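Local coordinates for pili retraction protein PilT (Thermus thermophilus, PDB 5FL3), which probably binds and hydrolyses ATP to power the retraction of type IV pili, at residues Leu137-Thr142 with Leu238-Ala243; Ile166-Pro171 with Asp208-Gly213; Gly213-Arg218 with Val234-His239; Gly272-Arg277 with Leu289-Leu294. All blocks are in the same frame, centred on the assembly; numbering follows the deposited sequence.

Contact 1: Leu137-Thr142 with Leu238-Ala243. With ADP (adenosine-5'-diphosphate), chain B.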
loop_
_atom_site.group_PDB
_atom_site.type_symbol
_atom_site.label_atom_id
_atom_site.label_comp_id
_atom_site.label_asym_id
_atom_site.label_seq_id
_atom_site.Cartn_x
_atom_site.Cartn_y
_atom_site.Cartn_z
ATOM N N LEU A 137 -10.324 4.353 0.605
ATOM C CA LEU A 137 -9.012 4.693 1.172
ATOM C C LEU A 137 -8.405 3.539 1.957
ATOM O O LEU A 137 -9.014 3.029 2.898
ATOM C CB LEU A 137 -9.117 5.913 2.089
ATOM C CG LEU A 137 -9.399 7.215 1.360
ATOM C CD1 LEU A 137 -9.541 8.344 2.375
ATOM C CD2 LEU A 137 -8.284 7.497 0.333
ATOM N N VAL A 138 -7.205 3.137 1.566
ATOM C CA VAL A 138 -6.451 2.135 2.305
ATOM C C VAL A 138 -5.311 2.838 3.060
ATOM O O VAL A 138 -4.409 3.384 2.430
ATOM C CB VAL A 138 -5.883 1.064 1.361
ATOM C CG1 VAL A 138 -5.152 -0.013 2.163
ATOM C CG2 VAL A 138 -6.979 0.464 0.532
ATOM N N THR A 139 -5.350 2.854 4.390
ATOM C CA THR A 139 -4.408 3.698 5.148
ATOM C C THR A 139 -3.497 2.919 6.102
ATOM O O THR A 139 -3.770 1.765 6.456
ATOM C CB THR A 139 -5.138 4.768 5.984
ATOM O OG1 THR A 139 -5.629 4.181 7.198
ATOM C CG2 THR A 139 -6.300 5.364 5.211
ATOM N N GLY A 140 -2.423 3.573 6.535
ATOM C CA GLY A 140 -1.435 2.939 7.384
ATOM C C GLY A 140 -0.034 3.429 7.035
ATOM O O GLY A 140 0.181 4.011 5.968
ATOM N N PRO A 141 0.937 3.220 7.936
ATOM C CA PRO A 141 2.282 3.706 7.604
ATOM C C PRO A 141 2.990 2.757 6.635
ATOM O O PRO A 141 2.489 1.659 6.413
ATOM C CB PRO A 141 2.976 3.747 8.969
ATOM C CG PRO A 141 2.309 2.642 9.747
ATOM C CD PRO A 141 0.872 2.603 9.278
ATOM N N THR A 142 4.117 3.173 6.062
ATOM C CA THR A 142 4.924 2.285 5.221
ATOM C C THR A 142 5.011 0.886 5.787
ATOM O O THR A 142 5.280 0.722 6.967
ATOM C CB THR A 142 6.356 2.792 5.054
ATOM O OG1 THR A 142 6.335 4.038 4.361
ATOM C CG2 THR A 142 7.181 1.785 4.259
ATOM N N LEU A 238 -3.551 6.859 2.549
ATOM C CA LEU A 238 -3.019 7.909 3.397
ATOM C C LEU A 238 -2.171 7.184 4.462
ATOM O O LEU A 238 -2.251 5.964 4.590
ATOM C CB LEU A 238 -4.162 8.752 3.983
ATOM C CG LEU A 238 -3.952 10.186 4.484
ATOM C CD1 LEU A 238 -3.367 11.108 3.421
ATOM C CD2 LEU A 238 -5.263 10.751 4.999
ATOM N N HIS A 239 -1.350 7.922 5.200
ATOM C CA HIS A 239 -0.426 7.349 6.179
ATOM C C HIS A 239 -1.059 7.090 7.541
ATOM O O HIS A 239 -0.416 6.532 8.437
ATOM C CB HIS A 239 0.728 8.303 6.372
ATOM C CG HIS A 239 0.279 9.676 6.774
ATOM N ND1 HIS A 239 -0.203 10.597 5.863
ATOM C CD2 HIS A 239 0.185 10.266 7.990
ATOM C CE1 HIS A 239 -0.542 11.703 6.499
ATOM N NE2 HIS A 239 -0.317 11.529 7.790
ATOM N N THR A 240 -2.310 7.513 7.689
ATOM C CA THR A 240 -2.987 7.555 8.984
ATOM C C THR A 240 -3.418 6.204 9.551
ATOM O O THR A 240 -3.750 5.282 8.813
ATOM C CB THR A 240 -4.211 8.442 8.891
ATOM O OG1 THR A 240 -4.896 8.135 7.675
ATOM C CG2 THR A 240 -3.778 9.893 8.870
ATOM N N LEU A 241 -3.443 6.122 10.878
ATOM C CA LEU A 241 -3.472 4.845 11.598
ATOM C C LEU A 241 -4.844 4.196 11.625
ATOM O O LEU A 241 -4.942 2.965 11.619
ATOM C CB LEU A 241 -2.976 5.026 13.040
ATOM C CG LEU A 241 -1.532 5.455 13.304
ATOM C CD1 LEU A 241 -0.577 4.581 12.494
ATOM C CD2 LEU A 241 -1.305 6.980 13.051
ATOM N N ASP A 242 -5.899 5.005 11.670
ATOM C CA ASP A 242 -7.262 4.460 11.689
ATOM C C ASP A 242 -8.236 5.389 10.994
ATOM O O ASP A 242 -7.830 6.399 10.426
ATOM C CB ASP A 242 -7.729 4.195 13.128
ATOM C CG ASP A 242 -7.505 5.384 14.055
ATOM O OD1 ASP A 242 -7.344 6.539 13.580
ATOM O OD2 ASP A 242 -7.489 5.154 15.284
ATOM N N ALA A 243 -9.522 5.061 11.060
ATOM C CA ALA A 243 -10.541 5.848 10.374
ATOM C C ALA A 243 -10.659 7.258 10.954
ATOM O O ALA A 243 -10.639 8.242 10.221
ATOM C CB ALA A 243 -11.877 5.137 10.426
HETATM P PB ADP B . 2.749 -0.529 2.044
HETATM O O1B ADP B . 4.176 -0.020 2.193
HETATM O O2B ADP B . 1.835 -0.137 3.184
HETATM O O3B ADP B . 2.136 -0.292 0.683
HETATM P PA ADP B . 3.200 -3.226 1.043
HETATM O O1A ADP B . 4.410 -2.726 0.273
HETATM O O2A ADP B . 1.961 -3.736 0.314
HETATM O O3A ADP B . 2.832 -2.134 2.185
HETATM O "O5'" ADP B . 3.660 -4.432 2.008
HETATM C "C5'" ADP B . 4.960 -4.521 2.594
HETATM C "C4'" ADP B . 5.256 -6.010 2.790
HETATM O "O4'" ADP B . 4.196 -6.629 3.527
HETATM C "C3'" ADP B . 5.388 -6.756 1.469
HETATM O "O3'" ADP B . 6.611 -7.489 1.539
HETATM C "C2'" ADP B . 4.173 -7.678 1.396
HETATM O "O2'" ADP B . 4.487 -8.982 0.896
HETATM C "C1'" ADP B . 3.689 -7.783 2.836
HETATM N N9 ADP B . 2.200 -7.828 2.943
HETATM C C8 ADP B . 1.334 -7.046 2.260
HETATM N N7 ADP B . 0.041 -7.316 2.583
HETATM C C5 ADP B . 0.064 -8.308 3.501
HETATM C C6 ADP B . -0.950 -9.074 4.266
HETATM N N6 ADP B . -2.264 -8.807 4.098
HETATM N N1 ADP B . -0.503 -10.032 5.137
HETATM C C2 ADP B . 0.811 -10.291 5.308
HETATM N N3 ADP B . 1.786 -9.631 4.648
HETATM C C4 ADP B . 1.486 -8.648 3.743
#

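Contact 2: Ile166-Pro171 with Asp208-Gly213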
loop_
_atom_site.group_PDB
_atom_site.type_symbol
_atom_site.label_atom_id
_atom_site.label_comp_id
_atom_site.label_asym_id
_atom_site.label_seq_id
_atom_site.Cartn_x
_atom_site.Cartn_y
_atom_site.Cartn_z
ATOM N N ILE A 166 -7.107 3.238 -14.405
ATOM C CA ILE A 166 -5.902 4.050 -14.550
ATOM C C ILE A 166 -5.254 4.269 -13.192
ATOM O O ILE A 166 -5.856 4.839 -12.278
ATOM C CB ILE A 166 -6.215 5.407 -15.201
ATOM C CG1 ILE A 166 -7.011 5.188 -16.500
ATOM C CG2 ILE A 166 -4.932 6.211 -15.443
ATOM C CD1 ILE A 166 -7.411 6.480 -17.195
ATOM N N THR A 167 -4.028 3.791 -13.056
ATOM C CA THR A 167 -3.319 3.891 -11.792
ATOM C C THR A 167 -2.149 4.865 -11.936
ATOM O O THR A 167 -1.543 4.948 -12.999
ATOM C CB THR A 167 -2.827 2.486 -11.294
ATOM O OG1 THR A 167 -1.602 2.119 -11.936
ATOM C CG2 THR A 167 -3.868 1.425 -11.578
ATOM N N ILE A 168 -1.869 5.629 -10.877
ATOM C CA ILE A 168 -0.734 6.559 -10.850
ATOM C C ILE A 168 0.104 6.243 -9.617
ATOM O O ILE A 168 -0.355 6.378 -8.482
ATOM C CB ILE A 168 -1.176 8.037 -10.854
ATOM C CG1 ILE A 168 -1.773 8.414 -12.220
ATOM C CG2 ILE A 168 0.019 8.939 -10.640
ATOM C CD1 ILE A 168 -3.207 8.137 -12.356
ATOM N N GLU A 169 1.328 5.793 -9.858
ATOM C CA GLU A 169 2.087 5.045 -8.856
ATOM C C GLU A 169 3.483 5.576 -8.728
ATOM O O GLU A 169 4.083 6.021 -9.716
ATOM C CB GLU A 169 2.146 3.545 -9.203
ATOM C CG GLU A 169 0.789 2.862 -9.126
ATOM C CD GLU A 169 0.832 1.394 -9.453
ATOM O OE1 GLU A 169 1.256 0.608 -8.571
ATOM O OE2 GLU A 169 0.424 1.035 -10.585
ATOM N N ASP A 170 3.993 5.504 -7.501
ATOM C CA ASP A 170 5.330 5.977 -7.201
ATOM C C ASP A 170 5.987 5.128 -6.113
ATOM O O ASP A 170 5.906 5.469 -4.925
ATOM C CB ASP A 170 5.285 7.445 -6.772
ATOM C CG ASP A 170 6.661 8.031 -6.572
ATOM O OD1 ASP A 170 7.649 7.383 -6.978
ATOM O OD2 ASP A 170 6.757 9.151 -6.034
ATOM N N PRO A 171 6.622 4.011 -6.515
ATOM C CA PRO A 171 6.702 3.468 -7.888
ATOM C C PRO A 171 5.612 2.400 -8.159
ATOM O O PRO A 171 4.794 2.132 -7.276
ATOM C CB PRO A 171 8.089 2.821 -7.909
ATOM C CG PRO A 171 8.192 2.239 -6.495
ATOM C CD PRO A 171 7.371 3.162 -5.568
ATOM N N ASP A 208 -12.954 4.427 -15.665
ATOM C CA ASP A 208 -13.970 4.040 -14.679
ATOM C C ASP A 208 -13.369 4.023 -13.274
ATOM O O ASP A 208 -14.025 4.402 -12.292
ATOM C CB ASP A 208 -14.559 2.663 -14.985
ATOM C CG ASP A 208 -15.132 2.575 -16.376
ATOM O OD1 ASP A 208 -16.208 3.176 -16.605
ATOM O OD2 ASP A 208 -14.502 1.912 -17.232
ATOM N N VAL A 209 -12.121 3.555 -13.189
ATOM C CA VAL A 209 -11.448 3.404 -11.911
ATOM C C VAL A 209 -10.137 4.133 -11.969
ATOM O O VAL A 209 -9.348 3.919 -12.902
ATOM C CB VAL A 209 -11.197 1.920 -11.553
ATOM C CG1 VAL A 209 -10.616 1.805 -10.144
ATOM C CG2 VAL A 209 -12.498 1.118 -11.672
ATOM N N ILE A 210 -9.914 5.013 -10.993
ATOM C CA ILE A 210 -8.634 5.691 -10.869
ATOM C C ILE A 210 -7.963 5.367 -9.531
ATOM O O ILE A 210 -8.534 5.543 -8.461
ATOM C CB ILE A 210 -8.775 7.227 -11.001
ATOM C CG1 ILE A 210 -9.517 7.603 -12.286
ATOM C CG2 ILE A 210 -7.390 7.912 -10.917
ATOM C CD1 ILE A 210 -9.854 9.090 -12.376
ATOM N N MET A 211 -6.736 4.882 -9.604
ATOM C CA MET A 211 -5.967 4.637 -8.400
ATOM C C MET A 211 -4.836 5.647 -8.311
ATOM O O MET A 211 -4.005 5.741 -9.207
ATOM C CB MET A 211 -5.426 3.210 -8.386
ATOM C CG MET A 211 -4.907 2.782 -7.031
ATOM S SD MET A 211 -3.136 3.019 -6.839
ATOM C CE MET A 211 -2.557 1.466 -7.516
ATOM N N VAL A 212 -4.848 6.426 -7.239
ATOM C CA VAL A 212 -3.795 7.376 -6.937
ATOM C C VAL A 212 -3.002 6.835 -5.767
ATOM O O VAL A 212 -3.512 6.843 -4.648
ATOM C CB VAL A 212 -4.357 8.746 -6.540
ATOM C CG1 VAL A 212 -3.289 9.808 -6.681
ATOM C CG2 VAL A 212 -5.582 9.078 -7.357
ATOM N N GLY A 213 -1.773 6.377 -6.021
ATOM C CA GLY A 213 -0.961 5.679 -5.024
ATOM C C GLY A 213 -0.919 6.322 -3.647
ATOM O O GLY A 213 -0.991 5.638 -2.629
#

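Contact 3: Gly213-Arg218 with Val234-His239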
loop_
_atom_site.group_PDB
_atom_site.type_symbol
_atom_site.label_atom_id
_atom_site.label_comp_id
_atom_site.label_asym_id
_atom_site.label_seq_id
_atom_site.Cartn_x
_atom_site.Cartn_y
_atom_site.Cartn_z
ATOM N N GLY A 213 -1.773 6.377 -6.021
ATOM C CA GLY A 213 -0.961 5.679 -5.024
ATOM C C GLY A 213 -0.919 6.322 -3.647
ATOM O O GLY A 213 -0.991 5.638 -2.629
ATOM N N GLU A 214 -0.802 7.647 -3.613
ATOM C CA GLU A 214 -0.887 8.384 -2.359
ATOM C C GLU A 214 -1.231 9.836 -2.612
ATOM O O GLU A 214 -1.056 10.330 -3.721
ATOM C CB GLU A 214 0.414 8.271 -1.568
ATOM C CG GLU A 214 1.640 8.330 -2.404
ATOM C CD GLU A 214 2.894 7.879 -1.676
ATOM O OE1 GLU A 214 3.152 8.388 -0.563
ATOM O OE2 GLU A 214 3.625 7.033 -2.244
ATOM N N MET A 215 -1.763 10.489 -1.578
ATOM C CA MET A 215 -2.189 11.889 -1.632
ATOM C C MET A 215 -1.375 12.720 -0.641
ATOM O O MET A 215 -1.430 12.496 0.563
ATOM C CB MET A 215 -3.676 12.017 -1.315
ATOM C CG MET A 215 -4.572 11.121 -2.151
ATOM S SD MET A 215 -6.308 11.100 -1.600
ATOM C CE MET A 215 -6.107 10.975 0.184
ATOM N N ARG A 216 -0.621 13.682 -1.140
ATOM C CA ARG A 216 0.328 14.407 -0.298
ATOM C C ARG A 216 -0.029 15.901 -0.263
ATOM O O ARG A 216 0.196 16.595 0.718
ATOM C CB ARG A 216 1.758 14.166 -0.813
ATOM C CG ARG A 216 1.944 12.745 -1.401
ATOM C CD ARG A 216 3.293 12.514 -2.096
ATOM N NE ARG A 216 4.360 12.231 -1.141
ATOM C CZ ARG A 216 5.471 12.956 -1.027
ATOM N NH1 ARG A 216 5.660 14.004 -1.830
ATOM N NH2 ARG A 216 6.396 12.637 -0.116
ATOM N N ASP A 217 -0.626 16.360 -1.351
ATOM C CA ASP A 217 -1.107 17.720 -1.505
ATOM C C ASP A 217 -2.521 17.906 -1.001
ATOM O O ASP A 217 -3.283 16.953 -0.915
ATOM C CB ASP A 217 -1.082 18.101 -2.981
ATOM C CG ASP A 217 0.296 18.269 -3.491
ATOM O OD1 ASP A 217 1.097 18.883 -2.765
ATOM O OD2 ASP A 217 0.589 17.797 -4.611
ATOM N N ARG A 218 -2.888 19.144 -0.720
ATOM C CA ARG A 218 -4.294 19.487 -0.637
ATOM C C ARG A 218 -4.884 19.379 -2.051
ATOM O O ARG A 218 -6.044 18.970 -2.246
ATOM C CB ARG A 218 -4.466 20.889 -0.065
ATOM C CG ARG A 218 -5.804 21.501 -0.325
ATOM C CD ARG A 218 -5.659 22.967 -0.658
ATOM N NE ARG A 218 -6.968 23.604 -0.668
ATOM C CZ ARG A 218 -7.789 23.571 -1.711
ATOM N NH1 ARG A 218 -7.398 22.944 -2.819
ATOM N NH2 ARG A 218 -8.983 24.167 -1.651
ATOM N N VAL A 234 -12.565 5.834 -7.128
ATOM C CA VAL A 234 -11.214 6.275 -6.818
ATOM C C VAL A 234 -10.620 5.478 -5.650
ATOM O O VAL A 234 -11.229 5.352 -4.577
ATOM C CB VAL A 234 -11.184 7.807 -6.490
ATOM C CG1 VAL A 234 -9.771 8.281 -6.248
ATOM C CG2 VAL A 234 -11.790 8.604 -7.629
ATOM N N LEU A 235 -9.429 4.932 -5.867
ATOM C CA LEU A 235 -8.693 4.256 -4.800
ATOM C C LEU A 235 -7.458 5.074 -4.408
ATOM O O LEU A 235 -6.733 5.562 -5.271
ATOM C CB LEU A 235 -8.267 2.848 -5.227
ATOM C CG LEU A 235 -9.216 2.010 -6.086
ATOM C CD1 LEU A 235 -8.633 0.632 -6.243
ATOM C CD2 LEU A 235 -10.587 1.922 -5.483
ATOM N N SER A 236 -7.217 5.226 -3.115
ATOM C CA SER A 236 -6.008 5.909 -2.679
ATOM C C SER A 236 -5.607 5.494 -1.279
ATOM O O SER A 236 -6.278 4.688 -0.628
ATOM C CB SER A 236 -6.172 7.426 -2.739
ATOM O OG SER A 236 -4.907 8.049 -2.787
ATOM N N THR A 237 -4.487 6.043 -0.833
ATOM C CA THR A 237 -3.930 5.725 0.477
ATOM C C THR A 237 -3.552 6.971 1.232
ATOM O O THR A 237 -3.243 8.000 0.649
ATOM C CB THR A 237 -2.669 4.871 0.369
ATOM O OG1 THR A 237 -1.586 5.702 -0.075
ATOM C CG2 THR A 237 -2.885 3.733 -0.623
ATOM N N LEU A 238 -3.551 6.859 2.549
ATOM C CA LEU A 238 -3.019 7.909 3.397
ATOM C C LEU A 238 -2.171 7.184 4.462
ATOM O O LEU A 238 -2.251 5.964 4.590
ATOM C CB LEU A 238 -4.162 8.752 3.983
ATOM C CG LEU A 238 -3.952 10.186 4.484
ATOM C CD1 LEU A 238 -3.367 11.108 3.421
ATOM C CD2 LEU A 238 -5.263 10.751 4.999
ATOM N N HIS A 239 -1.350 7.922 5.200
ATOM C CA HIS A 239 -0.426 7.349 6.179
ATOM C C HIS A 239 -1.059 7.090 7.541
ATOM O O HIS A 239 -0.416 6.532 8.437
ATOM C CB HIS A 239 0.728 8.303 6.372
ATOM C CG HIS A 239 0.279 9.676 6.774
ATOM N ND1 HIS A 239 -0.203 10.597 5.863
ATOM C CD2 HIS A 239 0.185 10.266 7.990
ATOM C CE1 HIS A 239 -0.542 11.703 6.499
ATOM N NE2 HIS A 239 -0.317 11.529 7.790
#

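Contact 4: Gly272-Arg277 with Leu289-Leu294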
loop_
_atom_site.group_PDB
_atom_site.type_symbol
_atom_site.label_atom_id
_atom_site.label_comp_id
_atom_site.label_asym_id
_atom_site.label_seq_id
_atom_site.Cartn_x
_atom_site.Cartn_y
_atom_site.Cartn_z
ATOM N N GLY A 272 -15.568 3.734 1.884
ATOM C CA GLY A 272 -14.949 2.870 2.869
ATOM C C GLY A 272 -13.531 3.317 3.181
ATOM O O GLY A 272 -12.853 3.927 2.340
ATOM N N ILE A 273 -13.099 3.057 4.412
ATOM C CA ILE A 273 -11.700 3.206 4.785
ATOM C C ILE A 273 -11.197 1.882 5.355
ATOM O O ILE A 273 -11.838 1.282 6.221
ATOM C CB ILE A 273 -11.497 4.322 5.817
ATOM C CG1 ILE A 273 -12.169 5.616 5.355
ATOM C CG2 ILE A 273 -10.010 4.526 6.105
ATOM C CD1 ILE A 273 -12.237 6.659 6.441
ATOM N N LEU A 274 -10.059 1.427 4.850
ATOM C CA LEU A 274 -9.418 0.223 5.337
ATOM C C LEU A 274 -8.067 0.540 5.960
ATOM O O LEU A 274 -7.067 0.644 5.256
ATOM C CB LEU A 274 -9.248 -0.773 4.197
ATOM C CG LEU A 274 -10.554 -1.337 3.637
ATOM C CD1 LEU A 274 -10.408 -1.787 2.198
ATOM C CD2 LEU A 274 -10.977 -2.498 4.502
ATOM N N SER A 275 -8.031 0.696 7.280
ATOM C CA SER A 275 -6.781 1.014 7.961
ATOM C C SER A 275 -6.079 -0.262 8.373
ATOM O O SER A 275 -6.686 -1.163 8.912
ATOM C CB SER A 275 -7.034 1.907 9.164
ATOM O OG SER A 275 -7.537 3.159 8.749
ATOM N N GLN A 276 -4.788 -0.342 8.085
ATOM C CA GLN A 276 -4.083 -1.599 8.188
ATOM C C GLN A 276 -2.841 -1.502 9.049
ATOM O O GLN A 276 -2.180 -0.469 9.091
ATOM C CB GLN A 276 -3.709 -2.096 6.795
ATOM C CG GLN A 276 -4.920 -2.433 5.960
ATOM C CD GLN A 276 -4.562 -3.042 4.635
ATOM O OE1 GLN A 276 -3.402 -3.366 4.370
ATOM N NE2 GLN A 276 -5.550 -3.204 3.792
ATOM N N ARG A 277 -2.544 -2.601 9.733
ATOM C CA ARG A 277 -1.315 -2.763 10.485
ATOM C C ARG A 277 -0.887 -4.213 10.280
ATOM O O ARG A 277 -1.726 -5.097 10.288
ATOM C CB ARG A 277 -1.539 -2.423 11.964
ATOM C CG ARG A 277 -0.301 -2.113 12.769
ATOM C CD ARG A 277 -0.076 -0.593 12.882
ATOM N NE ARG A 277 -1.313 0.205 12.960
ATOM C CZ ARG A 277 -2.036 0.419 14.066
ATOM N NH1 ARG A 277 -1.699 -0.135 15.234
ATOM N NH2 ARG A 277 -3.124 1.182 13.998
ATOM N N LEU A 289 -2.569 -9.525 9.166
ATOM C CA LEU A 289 -3.152 -8.207 9.007
ATOM C C LEU A 289 -4.165 -7.886 10.105
ATOM O O LEU A 289 -5.121 -8.630 10.343
ATOM C CB LEU A 289 -3.805 -8.078 7.624
ATOM C CG LEU A 289 -4.499 -6.753 7.264
ATOM C CD1 LEU A 289 -3.548 -5.573 7.336
ATOM C CD2 LEU A 289 -5.115 -6.829 5.873
ATOM N N ALA A 290 -3.925 -6.772 10.780
ATOM C CA ALA A 290 -4.900 -6.163 11.661
ATOM C C ALA A 290 -5.610 -5.111 10.836
ATOM O O ALA A 290 -4.956 -4.246 10.254
ATOM C CB ALA A 290 -4.236 -5.547 12.872
ATOM N N LEU A 291 -6.938 -5.173 10.796
ATOM C CA LEU A 291 -7.705 -4.388 9.838
ATOM C C LEU A 291 -8.943 -3.765 10.470
ATOM O O LEU A 291 -9.742 -4.458 11.127
ATOM C CB LEU A 291 -8.089 -5.269 8.651
ATOM C CG LEU A 291 -9.020 -4.646 7.629
ATOM C CD1 LEU A 291 -8.368 -3.414 7.006
ATOM C CD2 LEU A 291 -9.376 -5.655 6.561
ATOM N N GLU A 292 -9.060 -2.447 10.311
ATOM C CA GLU A 292 -10.247 -1.701 10.729
ATOM C C GLU A 292 -11.020 -1.242 9.490
ATOM O O GLU A 292 -10.423 -0.682 8.568
ATOM C CB GLU A 292 -9.863 -0.509 11.590
ATOM C CG GLU A 292 -10.999 0.398 11.952
ATOM C CD GLU A 292 -10.552 1.449 12.946
ATOM O OE1 GLU A 292 -10.009 1.048 13.993
ATOM O OE2 GLU A 292 -10.727 2.664 12.695
ATOM N N ILE A 293 -12.335 -1.474 9.482
ATOM C CA ILE A 293 -13.195 -1.134 8.345
ATOM C C ILE A 293 -14.273 -0.123 8.700
ATOM O O ILE A 293 -15.149 -0.405 9.516
ATOM C CB ILE A 293 -13.877 -2.388 7.774
ATOM C CG1 ILE A 293 -12.827 -3.462 7.483
ATOM C CG2 ILE A 293 -14.677 -2.077 6.532
ATOM C CD1 ILE A 293 -13.398 -4.772 7.021
ATOM N N LEU A 294 -14.200 1.060 8.084
ATOM C CA LEU A 294 -15.311 2.005 8.107
ATOM C C LEU A 294 -16.036 1.979 6.775
ATOM O O LEU A 294 -15.451 2.285 5.745
ATOM C CB LEU A 294 -14.827 3.421 8.413
ATOM C CG LEU A 294 -15.889 4.512 8.274
ATOM C CD1 LEU A 294 -17.100 4.148 9.099
ATOM C CD2 LEU A 294 -15.368 5.864 8.706
#

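Contact 1: Leu137-Thr142 with Leu238-Ala243
T139 meets T240 through its hydroxyl: OG1 donates to the carbonyl O of T240 over 2.7 Å, arriving tilted 31° from the plane of that carbonyl. The first torsion of T139 (chi1 81°) sets OG1 between the backbone N and the carbonyl carbon and turns the methyl CG2 beside the N, where it rests 4.2 Å from CB of L238. Threonine suits the place because one branch is polar and the other greasy; OG1 is also hydrogen-bonded to S275, while the hydroxyl of T240 finds its own partner in T246. The backbones are joined by G140 N, which donates to L238 O at 3.1 Å. At the backbone angles of G140 a beta carbon would run into the carbonyl O of T139. L241 leaves its backbone pointing away, yet its torsions bring CD1 back to CD of P141 (4.0 Å), the two side chains crossing at about a right angle. Beyond, D242 caps the helix that follows and forms a salt bridge with R245. P141 and T142 belong to the ADP pocket, and G140 O takes a hydrogen bond from K146 NZ. The strand, the glycine-rich loop and the helix after it form a P-loop (Walker A) motif.

Contact 2: Ile166-Pro171 with Asp208-Gly213
I166, T167 and I168 pair with I210, M211 and V212 as neighbouring parallel strands of the central sheet of a P-loop ATPase, their directions only 5° apart. Backbone hydrogen bonds join them: I166 N reaches V209 O and I168 N reaches M211 O (2.7 Å), while I166 O and I168 O accept from M211 N and G213 N in return. The last of these places G213 close against the first strand; a beta carbon there would lie tight against I168 O, so glycine fits.

Apolar contacts lie on both faces. I166, I168, I210 and V212 share one, where branched residues suit the extended backbone and CD1 of I168 stands 4.4 Å from CG2 of I210; helix 195-202 packs over this side. On the other face M211, CG anti to the backbone N (chi1 -166°), bends at its next two torsions and so brings CE to CB of T167 (3.9 Å), with helix 146-160 alongside.

Polar side chains gather at E169, whose CD lies 3.9 Å from CE of M211 and whose OE2 accepts from T167 OG1 and from Q185. An alanine here would probably leave both donors without their acceptor and uncover CE of M211. T167 OG1 donates to OE2 of E169 over 2.7 Å, on the anti side and 29° out of the carboxylate plane.

Contact 3: Gly213-Arg218 with Val234-His239
T237 grips the start of the loop at G213 through a hydrogen bond: its OG1 donates to G213 O at 2.6 Å, in the plane of the carbonyl and on one of its lone pairs. With chi1 at 74°, OG1 stands between the backbone N and the carbonyl carbon, and CG2 falls beside the N, 3.4 Å from the same G213 O. Both branches of the threonine therefore bear on one carbonyl. A valine in its place would probably leave G213 O without this donor and let the loop shift against the strand.

Next to it the packing is close and buried. CG and SD of M215 lie alongside OG of S236, SD 3.6 Å away, and the chain bends at its last torsion, which sends CE to CD1 of L238 at 4.2 Å. A long, flexible methionine can follow the strand in this way and still touch L137, V221 and A224. The hydroxyl of S236 is spoken for by V212 O, a small polar group tying two strands.

Strand 209-212, helix 218-230 and strand 233-238 make a beta-alpha-beta crossover between adjacent parallel strands, and the segment from G213 is the loop that leaves the first of them. The hydrophobic strand 209-212 running into E214 is consistent with a Walker B motif.

Toward solvent the contact thins. E214 gives little beyond CB, 3.6 Å from T237 OG1, and its extended chain carries the carboxylate away from the strand. Farther on, the loop parts from 234-239 altogether: R216 is exposed, and R218, already in the helix, turns to salt bridges with E222 and E258.

Contact 4: Gly272-Arg277 with Leu289-Leu294
L274 sits at the apolar centre, its CD2 wedged between CG1 of I293 (3.6 Å) and CD1 of L291 (3.7 Å). L291 keeps CG anti to the backbone N (chi1 174°), which brings CD1 inward over the partner strand, beside L274 and the aliphatic part of Q276. Farther along this face, CD1 of L289 lies 3.5 Å from CB of Q276; L289 itself lines the ADP pocket. Leucine suits these places, its forked end able to fill the gap between two neighbours. On the other face I273 and L294 lie side by side, CD1 to CD2 at 3.9 Å.

Between the faces runs the antiparallel hairpin itself, the strands at 167°. The pairs I273-L294, S275-E292 and R277-A290 each carry two backbone hydrogen bonds, the straightest from E292 N to S275 O (3.0 Å, 172° at the hydrogen).

The polar edge lies on the face of I273. E292 sends its carboxylate to the backbone N of F328 and of A243, and R277 leads away from the partner strand to A349 O, with a weak bond to L241 O. Helix 122-130 covers L274 and I293, helix 243-251 covers I273 and L294, helix 313-318 packs on L294 and E292, and strand 134-139 flanks 270-280 in the sheet.

Overall arrangement
All four contacts reach one mixed sheet, and they follow one another across it as contact 2, contact 3, contact 1 and contact 4. Contacts 2 and 3 share G213, with centres about 10 Å apart, and I210 O probably bonds L235 N at 2.8 Å. Contacts 3 and 1 share L238 and H239, their centres about 9 Å apart, and V138 N probably bonds S236 O. Contacts 1 and 4, about 8 Å between centres, join where L137 O meets L274 N at 2.7 Å. Contacts 2 and 4 do not touch, their centres about 20 Å apart. ADP lies beside contact 1, touches L289 of contact 4, and has its nearest atom about 7 Å from the side chain of T237.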